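Local coordinates for protein putative TRAP PERIPLASMIC SOLUTE BINDING PROTEIN (Haemophilus influenzae, PDB 4PBQ) that binds L-gulonate and probably delivers it, as a periplasmic solute-binding protein, to a TRAP transporter in the inner membrane, at residues A[30-35]-A[70-75]; A[103-108]-A[313-318]; A[195-200]-A[219-224]; A[241-246]-A[252-257]. One frame throughout, in Å; residues are numbered along the deposited sequence.

Overall arrangement
Contacts 1 and 2 meet at the ligand: each sends a glutamate to L-gulonate, Glu72 to O3 and O4, Glu104 to O1 and O2, although the contact centres lie 26 Å apart on opposite sides of the chain's centre. Their nearest atoms are about 6 Å apart and do not touch. Contact 3 is farther out, the Gln221 side chain about 12 Å from the ligand, and lies with contact 4 inside the long loop closed by contact 2. Contacts 3 and 4 mark two remote parts of the fold, their centres 42 Å apart on opposite sides of the chain's centre; contact 4 lies 21 Å from contact 1, centre to centre.

Contact 1: A[30-35]-A[70-75]. With 2UF (L-gulonate), chain D.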
# COMPACT_ATOMS: atom_id res chain seq x y z
N GLY A 30 -14.40 -2.89 1.40
CA GLY A 30 -13.50 -3.86 2.00
C GLY A 30 -12.04 -3.44 1.94
O GLY A 30 -11.63 -2.80 0.99
N HIS A 31 -11.29 -3.76 2.98
CA HIS A 31 -9.85 -3.54 2.96
C HIS A 31 -9.14 -4.54 3.86
O HIS A 31 -9.78 -5.31 4.59
CB HIS A 31 -9.51 -2.09 3.32
CG HIS A 31 -9.80 -1.72 4.73
ND1 HIS A 31 -8.85 -1.79 5.73
CD2 HIS A 31 -10.92 -1.23 5.30
CE1 HIS A 31 -9.39 -1.36 6.86
NE2 HIS A 31 -10.64 -1.02 6.62
N TYR A 32 -7.80 -4.55 3.78
CA TYR A 32 -6.99 -5.53 4.49
C TYR A 32 -6.37 -5.09 5.82
O TYR A 32 -5.83 -5.93 6.56
CB TYR A 32 -5.87 -6.03 3.57
CG TYR A 32 -4.74 -5.09 3.19
CD1 TYR A 32 -3.72 -4.78 4.09
CD2 TYR A 32 -4.63 -4.59 1.88
CE1 TYR A 32 -2.65 -3.99 3.71
CE2 TYR A 32 -3.55 -3.78 1.51
CZ TYR A 32 -2.57 -3.50 2.42
OH TYR A 32 -1.50 -2.71 2.04
N ASN A 33 -6.41 -3.79 6.09
CA ASN A 33 -5.90 -3.24 7.33
C ASN A 33 -6.83 -3.46 8.55
O ASN A 33 -7.99 -3.85 8.40
CB ASN A 33 -5.53 -1.76 7.13
CG ASN A 33 -4.12 -1.58 6.54
OD1 ASN A 33 -3.16 -2.18 7.01
ND2 ASN A 33 -4.01 -0.77 5.53
N SER A 34 -6.27 -3.26 9.75
CA SER A 34 -6.99 -3.35 11.00
C SER A 34 -8.04 -2.25 11.14
O SER A 34 -7.94 -1.21 10.52
CB SER A 34 -5.98 -3.22 12.14
OG SER A 34 -6.58 -2.91 13.35
N ASP A 35 -9.03 -2.49 12.00
CA ASP A 35 -10.00 -1.44 12.29
C ASP A 35 -9.45 -0.27 13.09
O ASP A 35 -10.15 0.73 13.28
CB ASP A 35 -11.25 -2.01 12.92
CG ASP A 35 -11.05 -2.58 14.32
OD1 ASP A 35 -9.95 -2.54 14.89
OD2 ASP A 35 -12.04 -3.07 14.88
N GLY A 70 -12.64 -10.83 1.98
CA GLY A 70 -11.63 -11.60 1.28
C GLY A 70 -10.31 -10.85 1.31
O GLY A 70 -10.23 -9.68 1.68
N GLY A 71 -9.27 -11.55 0.91
CA GLY A 71 -7.99 -10.90 0.76
C GLY A 71 -7.94 -9.84 -0.31
O GLY A 71 -8.83 -9.68 -1.13
N GLU A 72 -6.82 -9.12 -0.32
CA GLU A 72 -6.64 -7.95 -1.16
C GLU A 72 -6.92 -8.23 -2.63
O GLU A 72 -7.54 -7.42 -3.31
CB GLU A 72 -5.21 -7.44 -0.98
CG GLU A 72 -4.96 -6.06 -1.55
CD GLU A 72 -3.52 -5.63 -1.44
OE1 GLU A 72 -2.72 -6.40 -0.88
OE2 GLU A 72 -3.21 -4.50 -1.91
N ASP A 73 -6.42 -9.35 -3.15
CA ASP A 73 -6.71 -9.68 -4.53
C ASP A 73 -8.21 -9.90 -4.82
O ASP A 73 -8.70 -9.57 -5.90
CB ASP A 73 -5.89 -10.88 -5.00
CG ASP A 73 -6.08 -12.13 -4.15
OD1 ASP A 73 -6.26 -12.05 -2.91
OD2 ASP A 73 -5.98 -13.22 -4.76
N GLN A 74 -8.91 -10.47 -3.86
CA GLN A 74 -10.35 -10.68 -3.96
C GLN A 74 -11.12 -9.35 -3.96
O GLN A 74 -12.11 -9.19 -4.66
CB GLN A 74 -10.83 -11.61 -2.83
CG GLN A 74 -12.32 -11.96 -2.95
CD GLN A 74 -12.72 -13.20 -2.14
OE1 GLN A 74 -12.39 -14.33 -2.49
NE2 GLN A 74 -13.46 -12.98 -1.07
N ILE A 75 -10.62 -8.38 -3.19
CA ILE A 75 -11.18 -7.02 -3.19
C ILE A 75 -11.01 -6.39 -4.57
O ILE A 75 -11.95 -5.85 -5.13
CB ILE A 75 -10.55 -6.13 -2.10
CG1 ILE A 75 -10.69 -6.78 -0.72
CG2 ILE A 75 -11.18 -4.75 -2.15
CD1 ILE A 75 -12.09 -7.19 -0.35
O6A 2UF D . 0.08 -7.95 1.41
C6 2UF D . 0.89 -7.02 1.46
O6B 2UF D . 2.05 -7.09 1.91
C5 2UF D . 0.40 -5.64 0.96
O5 2UF D . 1.11 -4.64 1.65
C4 2UF D . 0.64 -5.50 -0.56
O4 2UF D . -0.18 -6.44 -1.27
C3 2UF D . 0.32 -4.05 -1.00
O3 2UF D . -0.99 -3.59 -0.52
C2 2UF D . 0.35 -3.91 -2.53
O2 2UF D . 0.40 -2.51 -2.76
C1 2UF D . 1.65 -4.52 -3.14
O1 2UF D . 1.67 -4.19 -4.54
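The phenol ring of Tyr32 and the carboxylate of Glu72 run side by side toward L-gulonate, their planes 46° apart. Carboxylate carbon CD of Glu72 comes obliquely to the ring, 3.5 Å from CE2 of Tyr32, and CG of Glu72 lies 3.7 Å from CD2 of the same ring. Extended beyond CG, with CG swung anti to the backbone N (chi1 -167°), Glu72 carries its carboxylate to the sugar acid. There it works as a two-pronged acceptor: O4 of L-gulonate donates to OE1 of Glu72 at 2.6 Å, and O3 of L-gulonate donates to OE2 of Glu72 at 2.8 Å. Gly90 N is a second partner of OE2, which would help fix the rotation of the carboxylate. Tyr32 OH also lies 2.8 Å from O3 of L-gulonate, so O3 of the ligand is met by both Tyr32 and Glu72. Behind them, Ile75 directs CG2 at the carbonyl O of Gly30, 3.7 Å away. A loop after strand 25-30 and the first turn of helix 72-81 thus form one wall of the solute pocket, in the family 7 solute-binding fold of TRAP systems.

Contact 2: A[103-108]-A[313-318]. With 2UF (L-gulonate), chain D.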
# COMPACT_ATOMS: atom_id res chain seq x y z
N TRP A 103 4.06 3.41 -8.37
CA TRP A 103 4.28 4.15 -7.12
C TRP A 103 5.13 3.37 -6.13
O TRP A 103 5.71 3.97 -5.25
CB TRP A 103 2.95 4.55 -6.45
CG TRP A 103 1.98 5.05 -7.45
CD1 TRP A 103 0.79 4.49 -7.81
CD2 TRP A 103 2.13 6.23 -8.26
NE1 TRP A 103 0.20 5.23 -8.81
CE2 TRP A 103 1.00 6.31 -9.09
CE3 TRP A 103 3.11 7.22 -8.37
CZ2 TRP A 103 0.84 7.33 -10.01
CZ3 TRP A 103 2.93 8.24 -9.28
CH2 TRP A 103 1.82 8.28 -10.09
N GLU A 104 5.18 2.04 -6.29
CA GLU A 104 5.96 1.15 -5.44
C GLU A 104 7.35 0.82 -6.03
O GLU A 104 8.07 -0.00 -5.48
CB GLU A 104 5.18 -0.13 -5.15
CG GLU A 104 4.09 0.08 -4.07
CD GLU A 104 3.18 -1.13 -3.86
OE1 GLU A 104 3.03 -1.93 -4.82
OE2 GLU A 104 2.68 -1.32 -2.72
N TRP A 105 7.76 1.48 -7.10
CA TRP A 105 9.12 1.27 -7.58
C TRP A 105 10.10 1.75 -6.50
O TRP A 105 9.88 2.78 -5.85
CB TRP A 105 9.34 1.98 -8.91
CG TRP A 105 8.60 1.33 -10.07
CD1 TRP A 105 7.75 0.26 -10.00
CD2 TRP A 105 8.63 1.74 -11.43
NE1 TRP A 105 7.25 -0.02 -11.26
CE2 TRP A 105 7.78 0.88 -12.15
CE3 TRP A 105 9.29 2.76 -12.12
CZ2 TRP A 105 7.59 0.99 -13.52
CZ3 TRP A 105 9.11 2.86 -13.49
CH2 TRP A 105 8.27 1.98 -14.17
N PRO A 106 11.20 1.01 -6.30
CA PRO A 106 12.06 1.30 -5.13
C PRO A 106 12.72 2.67 -5.17
O PRO A 106 13.16 3.14 -6.22
CB PRO A 106 13.11 0.18 -5.19
CG PRO A 106 12.38 -0.94 -5.84
CD PRO A 106 11.55 -0.28 -6.91
N TYR A 107 12.73 3.35 -4.02
CA TYR A 107 13.42 4.63 -3.87
C TYR A 107 12.87 5.77 -4.78
O TYR A 107 13.56 6.73 -5.11
CB TYR A 107 14.95 4.43 -3.99
CG TYR A 107 15.43 3.34 -3.05
CD1 TYR A 107 15.43 3.54 -1.68
CD2 TYR A 107 15.83 2.09 -3.52
CE1 TYR A 107 15.80 2.53 -0.78
CE2 TYR A 107 16.19 1.08 -2.65
CZ TYR A 107 16.21 1.30 -1.27
OH TYR A 107 16.59 0.31 -0.40
N LEU A 108 11.59 5.66 -5.13
CA LEU A 108 10.93 6.67 -5.93
C LEU A 108 10.70 7.96 -5.13
O LEU A 108 10.83 9.06 -5.68
CB LEU A 108 9.59 6.13 -6.45
CG LEU A 108 8.90 6.91 -7.56
CD1 LEU A 108 9.75 6.95 -8.83
CD2 LEU A 108 7.54 6.26 -7.83
N TYR A 313 8.98 -1.25 -20.82
CA TYR A 313 7.85 -0.31 -20.79
C TYR A 313 8.16 0.95 -21.59
O TYR A 313 9.07 1.70 -21.24
CB TYR A 313 7.53 0.10 -19.36
CG TYR A 313 7.21 -1.03 -18.41
CD1 TYR A 313 6.54 -2.17 -18.83
CD2 TYR A 313 7.59 -0.95 -17.09
CE1 TYR A 313 6.24 -3.19 -17.95
CE2 TYR A 313 7.30 -1.96 -16.20
CZ TYR A 313 6.63 -3.08 -16.64
OH TYR A 313 6.33 -4.07 -15.73
N ASP A 314 7.41 1.19 -22.66
CA ASP A 314 7.64 2.36 -23.51
C ASP A 314 7.25 3.67 -22.82
O ASP A 314 7.57 4.75 -23.32
CB ASP A 314 6.85 2.23 -24.82
CG ASP A 314 5.40 2.65 -24.66
OD1 ASP A 314 5.09 3.84 -24.90
OD2 ASP A 314 4.56 1.80 -24.29
N TRP A 315 6.56 3.59 -21.69
CA TRP A 315 6.11 4.78 -20.97
C TRP A 315 6.96 5.13 -19.76
O TRP A 315 6.78 6.18 -19.15
CB TRP A 315 4.66 4.57 -20.49
CG TRP A 315 4.45 3.23 -19.81
CD1 TRP A 315 3.98 2.09 -20.39
CD2 TRP A 315 4.71 2.90 -18.44
NE1 TRP A 315 3.95 1.07 -19.48
CE2 TRP A 315 4.38 1.55 -18.27
CE3 TRP A 315 5.19 3.62 -17.34
CZ2 TRP A 315 4.52 0.89 -17.04
CZ3 TRP A 315 5.34 2.97 -16.13
CH2 TRP A 315 5.00 1.62 -15.99
N ALA A 316 7.88 4.24 -19.39
CA ALA A 316 8.54 4.36 -18.10
C ALA A 316 9.41 5.61 -18.03
O ALA A 316 9.38 6.32 -17.03
CB ALA A 316 9.33 3.12 -17.78
N LYS A 317 10.16 5.90 -19.09
CA LYS A 317 11.04 7.05 -19.09
C LYS A 317 10.25 8.34 -18.85
O LYS A 317 10.60 9.17 -18.00
CB LYS A 317 11.80 7.12 -20.42
CG LYS A 317 12.81 8.25 -20.52
CD LYS A 317 13.42 8.34 -21.92
CE LYS A 317 14.64 9.25 -21.93
NZ LYS A 317 14.44 10.45 -21.07
N ASP A 318 9.16 8.49 -19.59
CA ASP A 318 8.31 9.67 -19.50
C ASP A 318 7.63 9.78 -18.13
O ASP A 318 7.54 10.87 -17.55
CB ASP A 318 7.25 9.64 -20.61
CG ASP A 318 6.34 10.84 -20.58
OD1 ASP A 318 6.86 11.98 -20.60
OD2 ASP A 318 5.10 10.65 -20.52
O6A 2UF D . 0.08 -7.95 1.41
C6 2UF D . 0.89 -7.02 1.46
O6B 2UF D . 2.05 -7.09 1.91
C5 2UF D . 0.40 -5.64 0.96
O5 2UF D . 1.11 -4.64 1.65
C4 2UF D . 0.64 -5.50 -0.56
O4 2UF D . -0.18 -6.44 -1.27
C3 2UF D . 0.32 -4.05 -1.00
O3 2UF D . -0.99 -3.59 -0.52
C2 2UF D . 0.35 -3.91 -2.53
O2 2UF D . 0.40 -2.51 -2.76
C1 2UF D . 1.65 -4.52 -3.14
O1 2UF D . 1.67 -4.19 -4.54
O HOH W 1 6.75 -2.96 -12.88
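Trp105 reaches across to Tyr313, Trp315 and Ala316 with the outer rim of its indole. The aromatic part is a rim-to-rim meeting with Trp315: the six-membered rings have centroids 5.7 Å apart and planes at 23°, and neither covers the other's face. The closest atoms of the two indoles are CZ2 of Trp105 and CH2 of Trp315, 3.6 Å apart. Chi1 of Trp315 (47°) sets CG between the backbone N and the carbonyl carbon, and the indole folds back beside Tyr313, placing CZ2 of Trp315 over one face of the Tyr313 ring, toward its rim.

Apolar contacts complete the patch. CE2 of Tyr313 lies 4.0 Å from CZ2 of Trp105, an oblique approach, whereas the methyl CB of Ala316 sits at the indole edge, near its plane, 3.9 Å from CH2 of Trp105.

The polar link is indirect: one water is 3.1 Å from OH of Tyr313 and accepts a weak bond from NE1 of Trp105 at 3.4 Å.

The residue before Trp105, Glu104, is one of the pocket residues and accepts from two hydroxyls of L-gulonate, O1 to OE1 of Glu104 at 2.7 Å and O2 to OE2 of Glu104 at 2.6 Å; Ser232 OG is a further partner of OE2.

The contact joins the loop that precedes helix 112-119 to the turn between helices 292-312 and 316-326. Phe309 of the former stacks on Trp105, Val320 of the latter touches it, and Leu173 of helix 172-180 packs against the same indole.

Contact 3: A[195-200]-A[219-224]; sequences TALEQK and EVQKYI
Leu197 and Gln221 meet nearly perpendicular to one another, the forked end of the leucine set against the amide end of the glutamine. Both methyls take part. CD2 of Leu197 comes to 3.4 Å from NE2 of Gln221, while CD1 of Leu197 lies 3.8 Å from the amide carbon CD of Gln221. The glutamine reaches this position through a bend at chi2 (-88°), which turns its amide toward the helix even though its CB does not set out in that direction.

Val220, whose CB points toward the helix, adds a smaller apolar contact, CG2 of Val220 to CD1 of Leu197 at 3.9 Å. Leu197 therefore meets a neighbouring pair of residues, one aliphatic and one polar.

The Gln221 amide is held by hydrogen bonds at both ends. NE2 of Gln221 donates to the carbonyl O of its neighbour Val220 at 3.2 Å, with that oxygen close to the amide plane, and also to Asp203 O; OE1 of Gln221 is bonded to Ser150 OG. These bonds should fix the rotation of this buried group while Leu197 packs beside it.

Just beyond Leu197 the helix ends in a Schellman motif, with Lys200 at positive phi and Lys200 N bonded to Leu197 O at 2.9 Å. The contact thus places the capped C-terminal end of helix 193-198 against the loop that leads into strand 223-225 of the mixed sheet.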
# COMPACT_ATOMS: atom_id res chain seq x y z
N THR A 195 1.52 -18.26 9.58
CA THR A 195 1.71 -19.70 9.56
C THR A 195 3.00 -20.08 8.85
O THR A 195 3.67 -21.02 9.26
CB THR A 195 0.48 -20.47 9.00
OG1 THR A 195 0.65 -21.86 9.30
CG2 THR A 195 0.32 -20.26 7.48
N ALA A 196 3.39 -19.32 7.82
CA ALA A 196 4.69 -19.54 7.18
C ALA A 196 5.86 -19.32 8.12
O ALA A 196 6.86 -20.06 8.07
CB ALA A 196 4.84 -18.68 5.95
N LEU A 197 5.77 -18.31 8.97
CA LEU A 197 6.78 -18.10 10.00
C LEU A 197 6.79 -19.25 11.00
O LEU A 197 7.85 -19.79 11.33
CB LEU A 197 6.55 -16.77 10.74
CG LEU A 197 7.00 -15.53 9.98
CD1 LEU A 197 6.41 -14.28 10.60
CD2 LEU A 197 8.52 -15.43 9.98
N GLU A 198 5.60 -19.63 11.47
CA GLU A 198 5.47 -20.65 12.49
C GLU A 198 6.03 -21.98 12.00
O GLU A 198 6.64 -22.75 12.78
CB GLU A 198 4.01 -20.77 12.92
CG GLU A 198 3.77 -21.50 14.22
CD GLU A 198 3.81 -23.01 14.08
OE1 GLU A 198 3.58 -23.51 12.95
OE2 GLU A 198 4.05 -23.69 15.11
N GLN A 199 5.86 -22.24 10.71
CA GLN A 199 6.36 -23.45 10.06
C GLN A 199 7.82 -23.37 9.62
O GLN A 199 8.32 -24.32 9.05
CB GLN A 199 5.52 -23.79 8.83
CG GLN A 199 4.13 -24.33 9.11
CD GLN A 199 3.31 -24.46 7.82
OE1 GLN A 199 3.53 -25.35 7.01
NE2 GLN A 199 2.35 -23.55 7.64
N LYS A 200 8.47 -22.24 9.88
CA LYS A 200 9.88 -22.01 9.49
C LYS A 200 10.11 -22.07 7.98
O LYS A 200 11.19 -22.49 7.53
CB LYS A 200 10.82 -22.99 10.20
CG LYS A 200 10.74 -22.96 11.70
CD LYS A 200 11.79 -23.92 12.30
CE LYS A 200 11.92 -23.74 13.78
NZ LYS A 200 10.74 -24.26 14.52
N GLU A 219 5.27 -9.45 17.27
CA GLU A 219 5.42 -10.38 18.37
C GLU A 219 6.21 -11.63 17.98
O GLU A 219 6.70 -12.34 18.84
CB GLU A 219 4.04 -10.78 18.89
CG GLU A 219 3.30 -9.62 19.56
CD GLU A 219 2.03 -10.08 20.24
OE1 GLU A 219 1.30 -10.90 19.65
OE2 GLU A 219 1.78 -9.64 21.37
N VAL A 220 6.32 -11.87 16.68
CA VAL A 220 7.03 -13.04 16.16
C VAL A 220 8.18 -12.65 15.23
O VAL A 220 8.67 -13.48 14.46
CB VAL A 220 6.08 -14.03 15.44
CG1 VAL A 220 5.09 -14.66 16.43
CG2 VAL A 220 5.34 -13.35 14.28
N GLN A 221 8.60 -11.39 15.30
CA GLN A 221 9.69 -10.89 14.47
C GLN A 221 10.56 -9.97 15.30
O GLN A 221 10.25 -8.79 15.45
CB GLN A 221 9.13 -10.14 13.26
CG GLN A 221 8.28 -10.96 12.31
CD GLN A 221 9.13 -11.64 11.24
OE1 GLN A 221 9.18 -11.19 10.10
NE2 GLN A 221 9.80 -12.71 11.62
N LYS A 222 11.67 -10.51 15.78
CA LYS A 222 12.57 -9.78 16.70
C LYS A 222 13.11 -8.51 16.05
O LYS A 222 13.13 -7.45 16.67
CB LYS A 222 13.73 -10.67 17.11
CG LYS A 222 14.68 -10.04 18.14
CD LYS A 222 15.69 -11.08 18.65
CE LYS A 222 16.32 -10.69 20.00
NZ LYS A 222 17.57 -9.89 19.86
N TYR A 223 13.57 -8.62 14.81
CA TYR A 223 14.26 -7.51 14.17
C TYR A 223 13.41 -6.79 13.17
O TYR A 223 12.66 -7.40 12.40
CB TYR A 223 15.56 -7.98 13.50
CG TYR A 223 16.51 -8.67 14.45
CD1 TYR A 223 17.34 -7.93 15.28
CD2 TYR A 223 16.54 -10.05 14.55
CE1 TYR A 223 18.21 -8.55 16.16
CE2 TYR A 223 17.39 -10.68 15.44
CZ TYR A 223 18.23 -9.93 16.24
OH TYR A 223 19.07 -10.55 17.12
N ILE A 224 13.53 -5.48 13.19
CA ILE A 224 12.90 -4.64 12.18
C ILE A 224 13.97 -3.76 11.60
O ILE A 224 14.65 -3.01 12.31
CB ILE A 224 11.75 -3.79 12.77
CG1 ILE A 224 10.67 -4.70 13.35
CG2 ILE A 224 11.16 -2.89 11.70
CD1 ILE A 224 9.55 -3.98 14.07

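Contact 4: A[241-246]-A[252-257]; sequences KTWNKI and IIFEKA
Chi1 of Trp243 (-164°) places CG anti to the backbone N and sends the indole across to helix 248-281, where Phe254, its CG beside the backbone N (chi1 -84°), turns its ring toward Trp243 and Ile246. Two consecutive helices, 240-243 and 248-281, are joined here through a type I beta turn from Trp243 to Ile246.

The side chains of Trp243 and Phe254 run antiparallel past one another. Their rings form an offset edge-to-face pair, the indole edge toward the phenyl face, with centroids 6.0 Å apart and planes at 77°. CZ3 of Trp243 also rests against CB of Phe254 at 3.7 Å, the methylene lying near the indole plane, so the tryptophan meets the root of the phenylalanine as well as its ring.

Ile246, at the end of the turn, stands almost square to Phe254 and sets CD1 over one face of the phenyl ring, a CH-pi contact in which CD1 of Ile246 is 4.2 Å from the centroid of the Phe254 ring.

Around these side chains, Ile238 of strand 231-239 touches both aromatic residues, Tyr59 meets Phe254 edge-to-face, and Ile51 of helix 38-54 packs against Phe254. Next along the helix, the extended Glu255 chain comes in roughly perpendicular to the tryptophan and brings OE2 to the indole edge, 3.5 Å from CZ2 of Trp243.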
# COMPACT_ATOMS: atom_id res chain seq x y z
N LYS A 241 -19.17 0.05 -11.88
CA LYS A 241 -20.56 -0.36 -11.99
C LYS A 241 -21.42 0.36 -10.97
O LYS A 241 -22.54 0.76 -11.28
CB LYS A 241 -20.70 -1.86 -11.84
CG LYS A 241 -20.12 -2.66 -13.01
CD LYS A 241 -20.20 -4.17 -12.73
CE LYS A 241 -20.27 -4.99 -14.02
NZ LYS A 241 -19.16 -4.69 -14.97
N THR A 242 -20.89 0.51 -9.75
CA THR A 242 -21.55 1.31 -8.72
C THR A 242 -21.56 2.80 -9.06
O THR A 242 -22.59 3.49 -8.96
CB THR A 242 -20.87 1.07 -7.38
OG1 THR A 242 -21.15 -0.27 -6.96
CG2 THR A 242 -21.35 2.05 -6.34
N TRP A 243 -20.40 3.31 -9.46
CA TRP A 243 -20.25 4.73 -9.77
C TRP A 243 -21.21 5.19 -10.87
O TRP A 243 -21.78 6.26 -10.79
CB TRP A 243 -18.80 4.99 -10.19
CG TRP A 243 -18.32 6.41 -10.19
CD1 TRP A 243 -17.80 7.08 -11.27
CD2 TRP A 243 -18.23 7.33 -9.08
NE1 TRP A 243 -17.43 8.34 -10.92
CE2 TRP A 243 -17.67 8.52 -9.58
CE3 TRP A 243 -18.58 7.25 -7.73
CZ2 TRP A 243 -17.47 9.65 -8.78
CZ3 TRP A 243 -18.36 8.35 -6.92
CH2 TRP A 243 -17.81 9.54 -7.44
N ASN A 244 -21.42 4.35 -11.88
CA ASN A 244 -22.27 4.73 -13.00
C ASN A 244 -23.77 4.72 -12.69
O ASN A 244 -24.58 5.05 -13.54
CB ASN A 244 -21.97 3.85 -14.22
CG ASN A 244 -20.64 4.17 -14.86
OD1 ASN A 244 -20.06 5.24 -14.66
ND2 ASN A 244 -20.13 3.22 -15.65
N LYS A 245 -24.12 4.34 -11.46
CA LYS A 245 -25.49 4.40 -10.99
C LYS A 245 -25.72 5.64 -10.13
O LYS A 245 -26.86 5.93 -9.71
CB LYS A 245 -25.80 3.15 -10.17
CG LYS A 245 -25.78 1.84 -10.95
CD LYS A 245 -25.94 0.65 -9.96
CE LYS A 245 -25.75 -0.69 -10.63
NZ LYS A 245 -26.79 -0.97 -11.65
N ILE A 246 -24.65 6.39 -9.89
CA ILE A 246 -24.68 7.54 -9.00
C ILE A 246 -24.67 8.80 -9.84
O ILE A 246 -23.74 9.05 -10.59
CB ILE A 246 -23.48 7.52 -8.05
CG1 ILE A 246 -23.51 6.27 -7.18
CG2 ILE A 246 -23.47 8.77 -7.18
CD1 ILE A 246 -22.32 6.15 -6.26
N ILE A 252 -20.35 14.30 -6.57
CA ILE A 252 -19.66 15.45 -6.00
C ILE A 252 -19.54 15.31 -4.48
O ILE A 252 -18.50 15.66 -3.89
CB ILE A 252 -20.38 16.75 -6.38
CG1 ILE A 252 -20.08 17.08 -7.84
CG2 ILE A 252 -19.97 17.93 -5.46
CD1 ILE A 252 -21.10 18.05 -8.45
N ILE A 253 -20.58 14.77 -3.85
CA ILE A 253 -20.54 14.53 -2.40
C ILE A 253 -19.54 13.41 -2.06
O ILE A 253 -18.80 13.52 -1.10
CB ILE A 253 -21.93 14.22 -1.85
CG1 ILE A 253 -22.82 15.46 -2.05
CG2 ILE A 253 -21.85 13.88 -0.38
CD1 ILE A 253 -24.27 15.25 -1.69
N PHE A 254 -19.53 12.34 -2.85
CA PHE A 254 -18.54 11.27 -2.67
C PHE A 254 -17.14 11.84 -2.84
O PHE A 254 -16.23 11.47 -2.11
CB PHE A 254 -18.72 10.14 -3.69
CG PHE A 254 -19.74 9.11 -3.30
CD1 PHE A 254 -21.09 9.44 -3.23
CD2 PHE A 254 -19.34 7.81 -2.98
CE1 PHE A 254 -22.04 8.48 -2.86
CE2 PHE A 254 -20.26 6.85 -2.63
CZ PHE A 254 -21.63 7.18 -2.55
N GLU A 255 -16.95 12.73 -3.81
CA GLU A 255 -15.63 13.32 -4.05
C GLU A 255 -15.19 14.24 -2.91
O GLU A 255 -14.02 14.25 -2.53
CB GLU A 255 -15.61 14.05 -5.39
CG GLU A 255 -15.68 13.08 -6.57
CD GLU A 255 -16.29 13.69 -7.85
OE1 GLU A 255 -16.72 14.86 -7.85
OE2 GLU A 255 -16.33 12.98 -8.86
N LYS A 256 -16.13 15.01 -2.36
CA LYS A 256 -15.87 15.84 -1.17
C LYS A 256 -15.42 14.95 -0.02
O LYS A 256 -14.47 15.25 0.69
CB LYS A 256 -17.16 16.59 -0.78
CG LYS A 256 -17.04 17.43 0.51
CD LYS A 256 -18.40 18.08 0.91
CE LYS A 256 -18.30 18.90 2.19
NZ LYS A 256 -19.56 19.64 2.49
N ALA A 257 -16.13 13.85 0.17
CA ALA A 257 -15.81 12.93 1.26
C ALA A 257 -14.42 12.29 1.03
O ALA A 257 -13.66 12.08 1.98
CB ALA A 257 -16.89 11.90 1.37